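Local coordinates for endo-alpha-mannosidase (Bacteroides thetaiotaomicron, PDB 4ACY), which catalyses, as a family GH99 glycoside hydrolase, the endo-acting cleavage of alpha-mannosidic linkages and probably acts on mannose-containing N-glycan-type chains, at residues A339-C344 and D351-A356; I109-K114 and Q335-V340; P92-Y97 and I105-R110. All coordinates share one frame; numbering follows the deposited sequence.

In the fold
From the N terminus, contact 3 closes first: the turn at 92-97 folds back over seven intervening residues onto helix 102-115. Contact 2 starts on the same helix, sharing I109 and R110 with contact 3, and spans 220 residues to reach 335-340, beyond the last barrel strand. There it runs into contact 1, with A339 and V340 in common, which closes a short six-residue excursion before helix 359-376. Contacts 1 and 3 lie in series, yet V340 CG1 packs 3.6 Å from E93 CA. Together they tie the loops after strands 42-46 and 322-324, neighbours where the eight-stranded barrel closes, to the first barrel helix.

Contact 1: residues A339-C344 and D351-A356; sequences AVSKKC and DYKPLA
The long loop between the last barrel strand, 322-324, and helix 359-376 doubles back on itself here, bringing A339 and S341 against Y352 and D351. A339 CB sits over one face of the Y352 ring, displaced toward the rim. It lies 3.8 Å from the ring centroid and 25° off the normal, the geometry of a CH-pi contact, and its nearest ring atom is CZ of Y352. With CG anti to the carbonyl carbon of Y352 (chi1 -54°), the ring is brought under A339, whose N lies 3.4 Å from Y352 CE2, and the hydroxyl still touches A339 CB. That hydroxyl is hydrogen-bonded to E337 O and to Q335 NE2, while the ring itself meets Y360 edge-to-face. A leucine in place of Y352 would probably leave E337 O and Q335 NE2 without their shared hydroxyl and strip A339 CB of the flat surface it rests on.

No direct hydrogen bond crosses between the two segments of this TIM-barrel loop, so water carries the polar link. One water donates to A339 O at 2.8 Å and accepts from Y352 N at 2.9 Å, joining the two backbones. A second accepts from S341 N and, at 2.7 Å, from K353 NZ, whose chain bends at chi2 and chi4 on its way there. Another water accepts from K342 N and lies 2.9 Å from D351 OD2, to which it can donate. D351 OD2 also packs against S341 CB at 3.4 Å. The other carboxylate oxygen shapes its own segment: D351 OD1 accepts from K353 N at 3.0 Å, an Asx turn in which the donor approaches 44° out of the carboxylate plane.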
ATOM      1  N   ALA A 339      -1.778   9.440 -14.539  1.00 15.76           N
ATOM      2  CA  ALA A 339      -2.414   8.655 -15.588  1.00 16.34           C
ATOM      3  C   ALA A 339      -2.683   9.592 -16.768  1.00 16.56           C
ATOM      4  O   ALA A 339      -2.850  10.795 -16.569  1.00 16.94           O
ATOM      5  CB  ALA A 339      -3.722   8.066 -15.059  1.00 16.07           C
ATOM      6  N   VAL A 340      -2.737   9.033 -17.973  1.00 17.05           N
ATOM      7  CA  VAL A 340      -2.982   9.821 -19.201  1.00 17.65           C
ATOM      8  C   VAL A 340      -4.173   9.286 -19.987  1.00 18.31           C
ATOM      9  O   VAL A 340      -4.541   8.112 -19.851  1.00 17.87           O
ATOM     10  CB  VAL A 340      -1.735   9.821 -20.133  1.00 17.58           C
ATOM     11  CG1 VAL A 340      -0.572  10.509 -19.441  1.00 17.62           C
ATOM     12  CG2 VAL A 340      -1.338   8.390 -20.561  1.00 17.73           C
ATOM     13  N   SER A 341      -4.771  10.133 -20.826  1.00 18.96           N
ATOM     14  CA  SER A 341      -5.793   9.659 -21.752  0.50 19.41           C
ATOM     15  C   SER A 341      -5.161   8.661 -22.720  1.00 19.78           C
ATOM     16  O   SER A 341      -4.019   8.849 -23.173  1.00 20.01           O
ATOM     17  CB  SER A 341      -6.420  10.830 -22.506  0.50 19.46           C
ATOM     18  OG  SER A 341      -5.420  11.671 -23.052  0.50 19.35           O
ATOM     19  N   LYS A 342      -5.895   7.587 -23.018  1.00 20.35           N
ATOM     20  CA  LYS A 342      -5.395   6.516 -23.873  0.50 21.00           C
ATOM     21  C   LYS A 342      -6.554   5.665 -24.366  1.00 21.67           C
ATOM     22  O   LYS A 342      -7.496   5.392 -23.612  1.00 20.88           O
ATOM     23  CB  LYS A 342      -4.402   5.627 -23.108  0.50 21.24           C
ATOM     24  CG  LYS A 342      -3.629   4.606 -23.960  0.50 21.35           C
ATOM     25  CD  LYS A 342      -2.684   5.287 -24.944  0.50 21.74           C
ATOM     26  CE  LYS A 342      -1.489   4.403 -25.275  0.50 22.10           C
ATOM     27  NZ  LYS A 342      -0.405   5.187 -25.934  0.50 22.64           N
ATOM     28  N   LYS A 343      -6.471   5.284 -25.643  1.00 23.01           N
ATOM     29  CA  LYS A 343      -7.341   4.292 -26.271  1.00 25.42           C
ATOM     30  C   LYS A 343      -6.454   3.304 -27.033  1.00 26.83           C
ATOM     31  O   LYS A 343      -5.408   3.674 -27.562  1.00 28.99           O
ATOM     32  CB  LYS A 343      -8.316   4.965 -27.240  1.00 25.73           C
ATOM     33  N   CYS A 344      -6.854   2.040 -27.061  1.00 27.79           N
ATOM     34  CA  CYS A 344      -6.275   1.069 -27.986  1.00 29.07           C
ATOM     35  C   CYS A 344      -7.443   0.320 -28.610  1.00 29.18           C
ATOM     36  O   CYS A 344      -8.593   0.576 -28.253  1.00 28.81           O
ATOM     37  CB  CYS A 344      -5.327   0.115 -27.263  1.00 29.37           C
ATOM     38  SG  CYS A 344      -6.110  -0.946 -26.044  1.00 30.93           S
ATOM     39  N   ASP A 351      -9.453   8.115 -17.270  1.00 18.26           N
ATOM     40  CA  ASP A 351      -8.352   9.066 -17.046  1.00 17.97           C
ATOM     41  C   ASP A 351      -8.781  10.135 -16.057  1.00 17.91           C
ATOM     42  O   ASP A 351      -9.864  10.046 -15.477  1.00 18.17           O
ATOM     43  CB  ASP A 351      -7.875   9.688 -18.377  1.00 18.52           C
ATOM     44  CG  ASP A 351      -8.999  10.408 -19.130  1.00 18.85           C
ATOM     45  OD1 ASP A 351      -9.821  11.100 -18.489  1.00 18.73           O
ATOM     46  OD2 ASP A 351      -9.057  10.275 -20.376  1.00 19.01           O
ATOM     47  N   TYR A 352      -7.938  11.152 -15.853  1.00 17.15           N
ATOM     48  CA  TYR A 352      -8.236  12.178 -14.851  1.00 17.17           C
ATOM     49  C   TYR A 352      -8.853  13.452 -15.427  1.00 17.33           C
ATOM     50  O   TYR A 352      -9.093  14.404 -14.679  1.00 17.00           O
ATOM     51  CB  TYR A 352      -6.986  12.570 -14.038  1.00 16.99           C
ATOM     52  CG  TYR A 352      -6.235  11.438 -13.358  1.00 17.15           C
ATOM     53  CD1 TYR A 352      -6.871  10.238 -13.024  1.00 17.16           C
ATOM     54  CD2 TYR A 352      -4.878  11.581 -13.037  1.00 16.98           C
ATOM     55  CE1 TYR A 352      -6.172   9.208 -12.403  1.00 16.90           C
ATOM     56  CE2 TYR A 352      -4.172  10.552 -12.401  1.00 16.57           C
ATOM     57  CZ  TYR A 352      -4.830   9.371 -12.086  1.00 17.01           C
ATOM     58  OH  TYR A 352      -4.131   8.353 -11.471  1.00 16.22           O
ATOM     59  N   LYS A 353      -9.116  13.473 -16.731  1.00 18.20           N
ATOM     60  CA  LYS A 353      -9.675  14.686 -17.362  1.00 18.71           C
ATOM     61  C   LYS A 353     -10.952  15.111 -16.635  1.00 19.33           C
ATOM     62  O   LYS A 353     -11.728  14.245 -16.226  1.00 20.04           O
ATOM     63  CB  LYS A 353      -9.973  14.460 -18.847  1.00 19.15           C
ATOM     64  CG  LYS A 353      -8.800  13.984 -19.695  1.00 19.76           C
ATOM     65  CD  LYS A 353      -7.691  15.008 -19.778  1.00 20.56           C
ATOM     66  CE  LYS A 353      -6.610  14.517 -20.751  1.00 21.34           C
ATOM     67  NZ  LYS A 353      -5.299  14.955 -20.324  1.00 22.35           N
ATOM     68  N   PRO A 354     -11.198  16.432 -16.507  1.00 19.45           N
ATOM     69  CA  PRO A 354     -10.433  17.533 -17.109  1.00 19.32           C
ATOM     70  C   PRO A 354      -9.288  18.040 -16.236  1.00 19.49           C
ATOM     71  O   PRO A 354      -8.804  19.157 -16.457  1.00 19.66           O
ATOM     72  CB  PRO A 354     -11.483  18.639 -17.222  1.00 19.75           C
ATOM     73  CG  PRO A 354     -12.320  18.459 -15.999  1.00 20.29           C
ATOM     74  CD  PRO A 354     -12.362  16.944 -15.748  1.00 19.51           C
ATOM     75  N   LEU A 355      -8.879  17.237 -15.251  1.00 18.32           N
ATOM     76  CA  LEU A 355      -7.799  17.594 -14.329  1.00 17.99           C
ATOM     77  C   LEU A 355      -6.439  17.123 -14.871  1.00 17.29           C
ATOM     78  O   LEU A 355      -6.382  16.313 -15.790  1.00 17.23           O
ATOM     79  CB  LEU A 355      -8.086  17.033 -12.917  1.00 18.41           C
ATOM     80  CG  LEU A 355      -9.435  17.428 -12.278  1.00 18.89           C
ATOM     81  CD1 LEU A 355      -9.599  16.807 -10.888  1.00 19.44           C
ATOM     82  CD2 LEU A 355      -9.595  18.946 -12.190  1.00 19.02           C
ATOM     83  N   ALA A 356      -5.356  17.650 -14.291  1.00 16.95           N
ATOM     84  CA  ALA A 356      -3.982  17.369 -14.705  1.00 16.73           C
ATOM     85  C   ALA A 356      -3.637  15.902 -14.504  1.00 17.02           C
ATOM     86  O   ALA A 356      -4.227  15.250 -13.644  1.00 16.99           O
ATOM     87  CB  ALA A 356      -3.023  18.226 -13.886  1.00 16.98           C
TER
HETATM   88  O   HOH W   1      -5.403  11.758 -17.112  1.00 16.29           O
HETATM   89  O   HOH W   2      -3.490  13.007 -20.476  1.00 21.61           O
HETATM   90  O   HOH W   3      -4.487  14.222 -23.394  1.00 24.85           O
HETATM   91  O   HOH W   4      -8.631   7.872 -21.934  1.00 19.90           O

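Contact 2: residues I109-K114 and Q335-V340; sequences IRMHIK and QIEPAV
M111 is the residue by which helix 102-115, the first barrel helix of the TIM-barrel fold, reaches P338 and E337 in the loop after strand 322-324. Along 109-114 the helix is regular, with I113 N bonded to I109 O at 3.0 Å and K114 N to R110 O at 2.9 Å. I109 and, a turn later, I113 pack on V145 of helix 133-145, while H112 turns to V117 and L120 of strand 117-124. M111, modelled as selenomethionine in this derivative, points at the loop. Its chain is extended beyond CG (chi2 169°, chi3 171°), which carries the heavy atom and the methyl well clear of the helix. The M111 side chain also touches L361 of helix 359-376, and K114 forms a salt bridge with D358, just ahead of that helix.

The loop meets M111 with buried carbon atoms of E337 and P338. E337 crosses the M111 chain obliquely and presents CG 4.1 Å from M111 SE. Its own extended chain sends the carboxylate farther on, where OE1 is hydrogen-bonded to Y97 OH and W330 NE1. The end of the M111 chain abuts the CG-CD edge of the P338 pyrrolidine, P338 CD lying 3.7 Å from SE and P338 CG 3.8 Å from the M111 methyl CE.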
ATOM      1  N   ILE A 109      10.167   8.335  -7.093  1.00 17.01           N
ATOM      2  CA  ILE A 109      10.631   9.040  -5.901  1.00 17.08           C
ATOM      3  C   ILE A 109      10.349  10.542  -6.053  1.00 17.25           C
ATOM      4  O   ILE A 109       9.823  11.177  -5.140  1.00 17.06           O
ATOM      5  CB  ILE A 109      12.144   8.755  -5.627  1.00 17.28           C
ATOM      6  CG1 ILE A 109      12.349   7.294  -5.192  1.00 17.31           C
ATOM      7  CG2 ILE A 109      12.712   9.752  -4.604  1.00 17.59           C
ATOM      8  CD1 ILE A 109      11.598   6.892  -3.899  1.00 16.90           C
ATOM      9  N   ARG A 110      10.660  11.103  -7.222  1.00 17.58           N
ATOM     10  CA  ARG A 110      10.347  12.510  -7.482  1.00 18.14           C
ATOM     11  C   ARG A 110       8.845  12.799  -7.332  1.00 18.11           C
ATOM     12  O   ARG A 110       8.450  13.884  -6.852  1.00 18.15           O
ATOM     13  CB  ARG A 110      10.853  12.933  -8.868  1.00 18.72           C
HETATM   14  N   MSE A 111       8.009  11.827  -7.719  1.00 17.30           N
HETATM   15  CA  MSE A 111       6.559  11.990  -7.593  1.00 17.50           C
HETATM   16  C   MSE A 111       6.130  12.014  -6.133  1.00 17.38           C
HETATM   17  O   MSE A 111       5.200  12.730  -5.766  1.00 16.88           O
HETATM   18  CB  MSE A 111       5.821  10.897  -8.360  1.00 17.78           C
HETATM   19  CG  MSE A 111       5.959  11.044  -9.872  1.00 18.26           C
HETATM   20 SE   MSE A 111       5.323   9.465 -10.791  1.00 19.20          SE
HETATM   21  CE  MSE A 111       5.367  10.156 -12.609  1.00 19.57           C
ATOM     22  N   HIS A 112       6.804  11.227  -5.296  1.00 17.81           N
ATOM     23  CA  HIS A 112       6.540  11.282  -3.868  1.00 18.27           C
ATOM     24  C   HIS A 112       6.946  12.637  -3.289  1.00 18.86           C
ATOM     25  O   HIS A 112       6.225  13.201  -2.479  1.00 18.07           O
ATOM     26  CB  HIS A 112       7.219  10.123  -3.150  1.00 18.31           C
ATOM     27  CG  HIS A 112       6.554   8.809  -3.410  1.00 18.11           C
ATOM     28  ND1 HIS A 112       5.689   8.218  -2.509  1.00 19.12           N
ATOM     29  CD2 HIS A 112       6.576   8.002  -4.494  1.00 17.46           C
ATOM     30  CE1 HIS A 112       5.245   7.077  -3.013  1.00 18.03           C
ATOM     31  NE2 HIS A 112       5.763   6.924  -4.219  1.00 18.76           N
ATOM     32  N   ILE A 113       8.090  13.166  -3.734  1.00 19.49           N
ATOM     33  CA  ILE A 113       8.496  14.521  -3.326  1.00 19.90           C
ATOM     34  C   ILE A 113       7.418  15.555  -3.718  1.00 19.58           C
ATOM     35  O   ILE A 113       7.025  16.395  -2.901  1.00 19.46           O
ATOM     36  CB  ILE A 113       9.915  14.880  -3.868  1.00 20.60           C
ATOM     37  CG1 ILE A 113      10.977  13.923  -3.302  1.00 21.55           C
ATOM     38  CG2 ILE A 113      10.270  16.339  -3.580  1.00 21.77           C
ATOM     39  CD1 ILE A 113      10.927  13.691  -1.767  1.00 22.42           C
ATOM     40  N   LYS A 114       6.900  15.457  -4.940  1.00 19.33           N
ATOM     41  CA  LYS A 114       5.783  16.316  -5.356  1.00 19.79           C
ATOM     42  C   LYS A 114       4.561  16.186  -4.428  1.00 19.10           C
ATOM     43  O   LYS A 114       3.936  17.189  -4.087  1.00 18.60           O
ATOM     44  CB  LYS A 114       5.400  16.040  -6.818  1.00 20.60           C
ATOM     45  CG  LYS A 114       4.230  16.903  -7.320  1.00 21.56           C
ATOM     46  CD  LYS A 114       3.820  16.588  -8.769  1.00 22.72           C
ATOM     47  CE  LYS A 114       4.867  17.033  -9.781  1.00 23.06           C
ATOM     48  NZ  LYS A 114       4.461  16.647 -11.163  1.00 22.84           N
ATOM     49  N   GLN A 335      -4.525   4.193  -7.835  1.00 13.97           N
ATOM     50  CA  GLN A 335      -3.227   4.874  -7.942  1.00 13.85           C
ATOM     51  C   GLN A 335      -3.344   6.398  -7.858  1.00 14.31           C
ATOM     52  O   GLN A 335      -4.300   6.976  -8.380  1.00 14.98           O
ATOM     53  CB  GLN A 335      -2.478   4.440  -9.217  1.00 13.59           C
ATOM     54  CG  GLN A 335      -2.970   5.038 -10.542  1.00 13.36           C
ATOM     55  CD  GLN A 335      -4.397   4.627 -10.955  1.00 13.29           C
ATOM     56  OE1 GLN A 335      -4.874   3.520 -10.652  1.00 13.55           O
ATOM     57  NE2 GLN A 335      -5.068   5.512 -11.661  1.00 13.34           N
ATOM     58  N   ILE A 336      -2.393   7.028  -7.175  1.00 13.98           N
ATOM     59  CA  ILE A 336      -2.277   8.491  -7.290  1.00 14.28           C
ATOM     60  C   ILE A 336      -1.250   8.829  -8.359  1.00 14.38           C
ATOM     61  O   ILE A 336      -1.156   9.997  -8.783  1.00 14.49           O
ATOM     62  CB  ILE A 336      -1.977   9.190  -5.934  1.00 14.15           C
ATOM     63  CG1 ILE A 336      -0.640   8.700  -5.359  1.00 14.51           C
ATOM     64  CG2 ILE A 336      -3.161   9.011  -4.932  1.00 14.27           C
ATOM     65  CD1 ILE A 336      -0.177   9.548  -4.170  1.00 14.95           C
ATOM     66  N   GLU A 337      -0.521   7.809  -8.816  1.00 14.48           N
ATOM     67  CA  GLU A 337       0.459   7.950  -9.902  1.00 14.65           C
ATOM     68  C   GLU A 337      -0.198   8.567 -11.145  1.00 15.04           C
ATOM     69  O   GLU A 337      -1.367   8.268 -11.459  1.00 14.89           O
ATOM     70  CB  GLU A 337       1.130   6.620 -10.239  1.00 14.68           C
ATOM     71  CG  GLU A 337       2.294   6.798 -11.215  1.00 14.64           C
ATOM     72  CD  GLU A 337       3.007   5.545 -11.584  1.00 15.30           C
ATOM     73  OE1 GLU A 337       2.695   4.453 -11.040  1.00 15.21           O
ATOM     74  OE2 GLU A 337       3.914   5.651 -12.443  1.00 15.02           O
ATOM     75  N   PRO A 338       0.523   9.483 -11.825  1.00 15.01           N
ATOM     76  CA  PRO A 338      -0.087  10.136 -12.980  1.00 15.35           C
ATOM     77  C   PRO A 338      -0.570   9.175 -14.049  1.00 15.39           C
ATOM     78  O   PRO A 338       0.143   8.252 -14.421  1.00 15.35           O
ATOM     79  CB  PRO A 338       1.063  11.002 -13.527  1.00 15.41           C
ATOM     80  CG  PRO A 338       1.815  11.372 -12.309  1.00 15.51           C
ATOM     81  CD  PRO A 338       1.775  10.152 -11.415  1.00 15.44           C
ATOM     82  N   ALA A 339      -1.778   9.440 -14.539  1.00 15.76           N
ATOM     83  CA  ALA A 339      -2.414   8.655 -15.588  1.00 16.34           C
ATOM     84  C   ALA A 339      -2.683   9.592 -16.768  1.00 16.56           C
ATOM     85  O   ALA A 339      -2.850  10.795 -16.569  1.00 16.94           O
ATOM     86  CB  ALA A 339      -3.722   8.066 -15.059  1.00 16.07           C
ATOM     87  N   VAL A 340      -2.737   9.033 -17.973  1.00 17.05           N
ATOM     88  CA  VAL A 340      -2.982   9.821 -19.201  1.00 17.65           C
ATOM     89  C   VAL A 340      -4.173   9.286 -19.987  1.00 18.31           C
ATOM     90  O   VAL A 340      -4.541   8.112 -19.851  1.00 17.87           O
ATOM     91  CB  VAL A 340      -1.735   9.821 -20.133  1.00 17.58           C
ATOM     92  CG1 VAL A 340      -0.572  10.509 -19.441  1.00 17.62           C
ATOM     93  CG2 VAL A 340      -1.338   8.390 -20.561  1.00 17.73           C
TER

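Contact 3: residues P92-Y97 and I105-R110; sequences PELGTY and IRKHIR
A type I beta turn, P92 to G95, in the long connection between barrel strand 42-46 and helix 102-115, brings L94 against K107 and H108, while Y97 just beyond it meets H108. The turn is closed by G95 N bonding to P92 O at 3.0 Å, and G95, its last residue, has a positive phi of 71°, a backbone shape that favours glycine. L94 occupies the third position of the turn and points at the helix. Its two methyls divide the work: CD2 rests against the stem of K107, 3.9 Å from K107 CD, and CD1 slides past the H108 imidazole. K107 is extended beyond CG, which brings its CD to that methyl.

Y97 has its ring between the backbone N and the carbonyl carbon (chi1 60°), turning a face to the helix. The H108 ring comes from the opposite direction and directs its edge at that face in an offset edge-to-face pair, with the Y97 and H108 centroids 4.8 Å apart and the planes at 79°. W62 makes a second edge-to-face pair with Y97. H108 also meets the rings of Y46, on strand 42-46, and F327, just after strand 322-324, so its imidazole is set among the 92-97 loop and the ends of those two strands, while I105 and I109 of the same helix pack on helix 133-145.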
ATOM      1  N   PRO A  92      -0.953   4.373 -17.355  1.00 16.50           N
ATOM      2  CA  PRO A  92       0.097   5.210 -16.745  1.00 16.45           C
ATOM      3  C   PRO A  92       0.762   6.214 -17.700  1.00 16.89           C
ATOM      4  O   PRO A  92       1.044   5.888 -18.863  1.00 16.94           O
ATOM      5  CB  PRO A  92       1.155   4.195 -16.321  1.00 16.55           C
ATOM      6  CG  PRO A  92       0.410   2.884 -16.151  1.00 16.61           C
ATOM      7  CD  PRO A  92      -0.592   2.942 -17.310  1.00 16.41           C
ATOM      8  N   GLU A  93       1.049   7.397 -17.175  1.00 17.54           N
ATOM      9  CA  GLU A  93       1.900   8.349 -17.880  1.00 18.20           C
ATOM     10  C   GLU A  93       3.217   7.686 -18.305  1.00 18.59           C
ATOM     11  O   GLU A  93       3.713   7.914 -19.424  1.00 19.05           O
ATOM     12  CB  GLU A  93       2.176   9.567 -17.003  1.00 18.97           C
ATOM     13  CG  GLU A  93       3.016  10.603 -17.754  1.00 19.72           C
ATOM     14  CD  GLU A  93       3.503  11.748 -16.901  1.00 21.13           C
ATOM     15  OE1 GLU A  93       3.483  11.664 -15.665  1.00 20.79           O
ATOM     16  OE2 GLU A  93       3.927  12.755 -17.498  1.00 22.63           O
ATOM     17  N   LEU A  94       3.770   6.848 -17.428  1.00 18.10           N
ATOM     18  CA  LEU A  94       5.058   6.194 -17.696  1.00 18.28           C
ATOM     19  C   LEU A  94       4.950   4.903 -18.523  1.00 18.58           C
ATOM     20  O   LEU A  94       5.938   4.191 -18.733  1.00 19.09           O
ATOM     21  CB  LEU A  94       5.830   5.982 -16.384  1.00 18.41           C
ATOM     22  CG  LEU A  94       6.179   7.265 -15.629  1.00 19.31           C
ATOM     23  CD1 LEU A  94       6.913   6.921 -14.351  1.00 18.78           C
ATOM     24  CD2 LEU A  94       7.056   8.195 -16.470  1.00 19.55           C
ATOM     25  N   GLY A  95       3.745   4.616 -19.001  1.00 18.38           N
ATOM     26  CA  GLY A  95       3.491   3.463 -19.856  1.00 18.43           C
ATOM     27  C   GLY A  95       3.590   2.152 -19.112  1.00 18.78           C
ATOM     28  O   GLY A  95       3.388   2.109 -17.888  1.00 19.44           O
ATOM     29  N   THR A  96       3.912   1.095 -19.849  1.00 18.90           N
ATOM     30  CA  THR A  96       4.101  -0.241 -19.269  1.00 18.55           C
ATOM     31  C   THR A  96       5.499  -0.336 -18.719  1.00 18.17           C
ATOM     32  O   THR A  96       6.375  -0.996 -19.281  1.00 19.29           O
ATOM     33  CB  THR A  96       3.822  -1.381 -20.283  1.00 18.98           C
ATOM     34  OG1 THR A  96       4.556  -1.152 -21.510  1.00 19.10           O
ATOM     35  CG2 THR A  96       2.344  -1.449 -20.569  1.00 19.29           C
ATOM     36  N   TYR A  97       5.713   0.358 -17.607  1.00 17.93           N
ATOM     37  CA  TYR A  97       7.046   0.498 -17.068  1.00 17.84           C
ATOM     38  C   TYR A  97       7.548  -0.707 -16.306  1.00 18.35           C
ATOM     39  O   TYR A  97       6.768  -1.563 -15.883  1.00 18.31           O
ATOM     40  CB  TYR A  97       7.144   1.725 -16.187  1.00 17.14           C
ATOM     41  CG  TYR A  97       6.234   1.776 -14.966  1.00 17.04           C
ATOM     42  CD1 TYR A  97       6.558   1.071 -13.793  1.00 16.86           C
ATOM     43  CD2 TYR A  97       5.112   2.605 -14.947  1.00 16.87           C
ATOM     44  CE1 TYR A  97       5.760   1.167 -12.656  1.00 16.66           C
ATOM     45  CE2 TYR A  97       4.321   2.719 -13.808  1.00 16.69           C
ATOM     46  CZ  TYR A  97       4.654   1.996 -12.668  1.00 16.80           C
ATOM     47  OH  TYR A  97       3.860   2.123 -11.546  1.00 16.35           O
ATOM     48  N   ILE A 105      12.239   4.353 -11.192  1.00 20.34           N
ATOM     49  CA  ILE A 105      12.377   4.461  -9.736  1.00 20.55           C
ATOM     50  C   ILE A 105      12.716   5.891  -9.364  1.00 20.51           C
ATOM     51  O   ILE A 105      12.090   6.457  -8.489  1.00 19.55           O
ATOM     52  CB  ILE A 105      13.413   3.457  -9.160  1.00 20.94           C
ATOM     53  CG1 ILE A 105      12.966   2.000  -9.373  1.00 21.28           C
ATOM     54  CG2 ILE A 105      13.694   3.737  -7.686  1.00 20.33           C
ATOM     55  CD1 ILE A 105      11.505   1.737  -9.119  1.00 22.38           C
ATOM     56  N   ARG A 106      13.679   6.495 -10.067  1.00 20.92           N
ATOM     57  CA  ARG A 106      13.974   7.918  -9.853  1.00 21.49           C
ATOM     58  C   ARG A 106      12.730   8.794 -10.016  1.00 20.54           C
ATOM     59  O   ARG A 106      12.449   9.651  -9.177  1.00 19.99           O
ATOM     60  CB  ARG A 106      15.110   8.412 -10.769  1.00 23.37           C
ATOM     61  CG  ARG A 106      15.453   9.870 -10.530  1.00 25.68           C
ATOM     62  CD  ARG A 106      16.433  10.436 -11.561  1.00 27.97           C
ATOM     63  NE  ARG A 106      15.836  10.605 -12.895  1.00 30.28           N
ATOM     64  CZ  ARG A 106      14.971  11.567 -13.241  1.00 31.09           C
ATOM     65  NH1 ARG A 106      14.561  12.475 -12.366  1.00 32.55           N
ATOM     66  NH2 ARG A 106      14.505  11.615 -14.482  1.00 32.74           N
ATOM     67  N   LYS A 107      11.977   8.563 -11.089  1.00 20.00           N
ATOM     68  CA  LYS A 107      10.769   9.335 -11.328  1.00 19.34           C
ATOM     69  C   LYS A 107       9.694   9.125 -10.249  1.00 17.98           C
ATOM     70  O   LYS A 107       9.032  10.083  -9.828  1.00 17.73           O
ATOM     71  CB  LYS A 107      10.218   9.025 -12.718  1.00 20.41           C
ATOM     72  CG  LYS A 107      10.911   9.828 -13.802  1.00 21.55           C
ATOM     73  CD  LYS A 107      10.516   9.343 -15.183  1.00 22.62           C
ATOM     74  CE  LYS A 107      11.172  10.237 -16.246  1.00 24.24           C
ATOM     75  NZ  LYS A 107      11.248   9.522 -17.542  1.00 25.84           N
ATOM     76  N   HIS A 108       9.537   7.883  -9.795  1.00 16.96           N
ATOM     77  CA  HIS A 108       8.557   7.581  -8.735  1.00 16.50           C
ATOM     78  C   HIS A 108       8.882   8.312  -7.433  1.00 16.27           C
ATOM     79  O   HIS A 108       7.998   8.855  -6.762  1.00 15.86           O
ATOM     80  CB  HIS A 108       8.493   6.079  -8.457  1.00 15.74           C
ATOM     81  CG  HIS A 108       7.692   5.294  -9.453  1.00 16.02           C
ATOM     82  ND1 HIS A 108       6.937   5.870 -10.454  1.00 16.26           N
ATOM     83  CD2 HIS A 108       7.496   3.962  -9.558  1.00 15.17           C
ATOM     84  CE1 HIS A 108       6.321   4.918 -11.143  1.00 15.07           C
ATOM     85  NE2 HIS A 108       6.637   3.754 -10.612  1.00 16.06           N
ATOM     86  N   ILE A 109      10.167   8.335  -7.093  1.00 17.01           N
ATOM     87  CA  ILE A 109      10.631   9.040  -5.901  1.00 17.08           C
ATOM     88  C   ILE A 109      10.349  10.542  -6.053  1.00 17.25           C
ATOM     89  O   ILE A 109       9.823  11.177  -5.140  1.00 17.06           O
ATOM     90  CB  ILE A 109      12.144   8.755  -5.627  1.00 17.28           C
ATOM     91  CG1 ILE A 109      12.349   7.294  -5.192  1.00 17.31           C
ATOM     92  CG2 ILE A 109      12.712   9.752  -4.604  1.00 17.59           C
ATOM     93  CD1 ILE A 109      11.598   6.892  -3.899  1.00 16.90           C
ATOM     94  N   ARG A 110      10.660  11.103  -7.222  1.00 17.58           N
ATOM     95  CA  ARG A 110      10.347  12.510  -7.482  1.00 18.14           C
ATOM     96  C   ARG A 110       8.845  12.799  -7.332  1.00 18.11           C
ATOM     97  O   ARG A 110       8.450  13.884  -6.852  1.00 18.15           O
ATOM     98  CB  ARG A 110      10.853  12.933  -8.868  1.00 18.72           C
TER